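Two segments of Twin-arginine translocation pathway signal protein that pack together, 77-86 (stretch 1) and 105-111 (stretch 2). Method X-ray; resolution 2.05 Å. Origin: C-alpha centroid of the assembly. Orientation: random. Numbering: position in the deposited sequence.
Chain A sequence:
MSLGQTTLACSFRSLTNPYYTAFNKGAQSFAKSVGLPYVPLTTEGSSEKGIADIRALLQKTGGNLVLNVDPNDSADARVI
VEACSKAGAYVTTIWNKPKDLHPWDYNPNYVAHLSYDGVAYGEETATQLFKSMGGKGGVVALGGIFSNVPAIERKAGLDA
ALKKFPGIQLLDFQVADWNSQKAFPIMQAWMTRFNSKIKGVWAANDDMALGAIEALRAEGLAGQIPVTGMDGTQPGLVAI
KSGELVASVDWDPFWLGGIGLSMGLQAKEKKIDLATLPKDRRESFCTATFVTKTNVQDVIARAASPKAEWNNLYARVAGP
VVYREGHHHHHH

Stretch 1 77-86: ARVIVEACSK
Stretch 2 105-111: DYNPNYV

Residues 77-86 form one unbroken stretch of α-helix, with phi/psi near -63/-42 and successive i to i-4 hydrogen bonds, from Val81 N to Ala77 O (2.9 Å) through Lys86 N to Glu82 O (3.1 Å). Against it lies a loop that passes into a strand at Tyr110, with phi/psi -131/47 at Tyr106, -68/137 at Asn107, -107/0 at Pro108, -58/-41 at Asn109 and -89/88 at Tyr110. The loop turns sharply: the peptide bond before Pro108 is cis, and Tyr110 N returns to hydrogen-bond Tyr106 O at 3.1 Å, bringing the two tyrosines to the same helical residue. The register is set by Val81 CA to Tyr110 CA at 6.5 Å and Ser85 CA to Asn109 CA at 5.4 Å, one helical turn apart.

Tyr106 covers the most surface. Its CA-to-CB bond points toward the helix, and with chi1 m (-68°) and chi2 81° one ring face receives Val81 CG1, 3.8 Å from the Tyr106 ring centroid and 11° off the normal. Ser85 OG sits at the ring edge, 4.1 Å from Tyr106 CD2. The phenol slants obliquely toward the N-terminal end of the helix segment, so that its hydroxyl ends among longer, polar side chains: Tyr106 OH is 3.9 Å from Glu82 OE2 and 4.1 Å from Arg78 CG.

Val81, chi1 t (171°), is the buried counterpart. Its branched side chain serves two rings: while CG1 meets Tyr106, Val81 CG2 lies 3.8 Å from the Tyr110 ring centroid, 15° off the normal. Both are CH-pi contacts. Tyr110 adopts chi1 t (-168°) and chi2 -6°; Val81 CG1 also approaches Tyr110 CD2 at 3.6 Å.

One turn on, Ser85 (chi1 t) points its CA-to-CB bond sideways and Asn109 (chi1 m) toward the helix, so Asn109 CB meets Ser85 CA at 3.9 Å. No hydrogen bond crosses the contact, which buries 363 Å².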

# COMPACT_ATOMS: atom_id res chain seq x y z
N ALA A 77 11.23 -1.98 -9.97
CA ALA A 77 11.30 -3.33 -9.41
C ALA A 77 12.30 -4.25 -10.09
O ALA A 77 13.07 -4.94 -9.41
CB ALA A 77 9.93 -3.97 -9.45
N ARG A 78 12.30 -4.28 -11.42
CA ARG A 78 13.21 -5.17 -12.13
C ARG A 78 14.67 -4.82 -11.89
O ARG A 78 15.47 -5.69 -11.57
CB ARG A 78 12.94 -5.16 -13.63
CG ARG A 78 13.70 -6.28 -14.38
CD ARG A 78 13.71 -6.03 -15.88
NE ARG A 78 12.40 -5.64 -16.38
CZ ARG A 78 11.35 -6.46 -16.48
NH1 ARG A 78 11.46 -7.73 -16.12
NH2 ARG A 78 10.20 -6.00 -16.96
N VAL A 79 15.01 -3.55 -12.02
CA VAL A 79 16.41 -3.18 -11.82
C VAL A 79 16.85 -3.44 -10.38
O VAL A 79 17.99 -3.86 -10.16
CB VAL A 79 16.66 -1.71 -12.20
CG1 VAL A 79 15.81 -0.80 -11.36
CG2 VAL A 79 18.11 -1.39 -12.03
N ILE A 80 15.96 -3.22 -9.42
CA ILE A 80 16.29 -3.47 -8.02
C ILE A 80 16.54 -4.96 -7.84
O ILE A 80 17.51 -5.36 -7.21
CB ILE A 80 15.14 -3.05 -7.09
CG1 ILE A 80 14.99 -1.53 -7.11
CG2 ILE A 80 15.38 -3.58 -5.67
CD1 ILE A 80 13.80 -1.04 -6.32
N VAL A 81 15.65 -5.78 -8.38
CA VAL A 81 15.78 -7.22 -8.28
C VAL A 81 17.05 -7.72 -8.96
O VAL A 81 17.69 -8.65 -8.48
CB VAL A 81 14.57 -7.92 -8.90
CG1 VAL A 81 14.82 -9.41 -8.99
CG2 VAL A 81 13.33 -7.63 -8.09
N GLU A 82 17.40 -7.11 -10.09
CA GLU A 82 18.59 -7.49 -10.82
C GLU A 82 19.81 -7.17 -9.98
O GLU A 82 20.73 -7.98 -9.89
CB GLU A 82 18.68 -6.73 -12.14
CG GLU A 82 17.98 -7.39 -13.33
CD GLU A 82 17.57 -6.38 -14.40
OE1 GLU A 82 18.19 -5.29 -14.48
OE2 GLU A 82 16.62 -6.69 -15.16
N ALA A 83 19.82 -5.99 -9.38
CA ALA A 83 20.93 -5.55 -8.54
C ALA A 83 21.14 -6.47 -7.33
O ALA A 83 22.27 -6.81 -6.98
CB ALA A 83 20.70 -4.12 -8.07
N CYS A 84 20.05 -6.89 -6.70
CA CYS A 84 20.15 -7.77 -5.54
C CYS A 84 20.65 -9.15 -5.96
O CYS A 84 21.51 -9.73 -5.30
CB CYS A 84 18.78 -7.92 -4.87
SG CYS A 84 18.15 -6.42 -4.12
N SER A 85 20.11 -9.65 -7.06
CA SER A 85 20.47 -10.96 -7.58
C SER A 85 21.97 -11.09 -7.86
O SER A 85 22.57 -12.12 -7.56
CB SER A 85 19.68 -11.24 -8.87
OG SER A 85 19.94 -12.55 -9.34
N LYS A 86 22.57 -10.06 -8.46
CA LYS A 86 23.99 -10.10 -8.76
C LYS A 86 24.84 -9.90 -7.51
O LYS A 86 25.97 -10.37 -7.44
CB LYS A 86 24.34 -9.01 -9.78
CG LYS A 86 23.79 -9.28 -11.17
CD LYS A 86 23.87 -8.04 -12.03
CE LYS A 86 23.38 -8.32 -13.44
NZ LYS A 86 23.30 -7.05 -14.22
N ASP A 105 11.67 -16.65 -11.28
CA ASP A 105 12.62 -16.51 -12.39
C ASP A 105 13.95 -16.00 -11.82
O ASP A 105 14.94 -15.89 -12.55
CB ASP A 105 12.10 -15.53 -13.45
CG ASP A 105 10.92 -16.09 -14.26
OD1 ASP A 105 10.92 -17.31 -14.56
OD2 ASP A 105 10.01 -15.32 -14.60
N TYR A 106 13.98 -15.69 -10.52
CA TYR A 106 15.21 -15.23 -9.89
C TYR A 106 15.48 -15.99 -8.58
O TYR A 106 15.78 -15.36 -7.56
CB TYR A 106 15.16 -13.72 -9.58
CG TYR A 106 15.17 -12.79 -10.78
CD1 TYR A 106 14.00 -12.52 -11.48
CD2 TYR A 106 16.34 -12.15 -11.17
CE1 TYR A 106 13.99 -11.63 -12.55
CE2 TYR A 106 16.34 -11.25 -12.25
CZ TYR A 106 15.16 -11.00 -12.93
OH TYR A 106 15.12 -10.08 -13.97
N ASN A 107 15.37 -17.32 -8.61
CA ASN A 107 15.64 -18.12 -7.40
C ASN A 107 17.12 -18.05 -7.02
O ASN A 107 18.00 -18.15 -7.88
CB ASN A 107 15.26 -19.59 -7.61
CG ASN A 107 13.76 -19.79 -7.82
OD1 ASN A 107 12.95 -18.96 -7.41
ND2 ASN A 107 13.40 -20.90 -8.45
N PRO A 108 17.43 -17.88 -5.72
CA PRO A 108 16.54 -17.74 -4.57
C PRO A 108 16.52 -16.29 -4.05
O PRO A 108 15.83 -15.96 -3.08
CB PRO A 108 17.18 -18.67 -3.56
CG PRO A 108 18.65 -18.28 -3.72
CD PRO A 108 18.82 -18.13 -5.26
N ASN A 109 17.30 -15.43 -4.71
CA ASN A 109 17.44 -14.02 -4.32
C ASN A 109 16.14 -13.21 -4.28
O ASN A 109 15.94 -12.41 -3.37
CB ASN A 109 18.46 -13.35 -5.24
CG ASN A 109 19.81 -14.06 -5.24
OD1 ASN A 109 20.67 -13.79 -4.40
ND2 ASN A 109 19.97 -15.00 -6.16
N TYR A 110 15.26 -13.40 -5.25
CA TYR A 110 13.99 -12.69 -5.27
C TYR A 110 13.03 -13.57 -4.49
O TYR A 110 12.34 -14.41 -5.06
CB TYR A 110 13.49 -12.54 -6.71
CG TYR A 110 12.34 -11.59 -6.88
CD1 TYR A 110 11.69 -11.01 -5.79
CD2 TYR A 110 11.89 -11.26 -8.16
CE1 TYR A 110 10.62 -10.14 -5.97
CE2 TYR A 110 10.83 -10.40 -8.35
CZ TYR A 110 10.20 -9.84 -7.25
OH TYR A 110 9.15 -8.97 -7.47
N VAL A 111 13.00 -13.38 -3.17
CA VAL A 111 12.17 -14.17 -2.27
C VAL A 111 10.67 -14.14 -2.54
O VAL A 111 10.03 -15.19 -2.64
CB VAL A 111 12.41 -13.76 -0.82
CG1 VAL A 111 11.56 -14.62 0.11
CG2 VAL A 111 13.88 -13.88 -0.49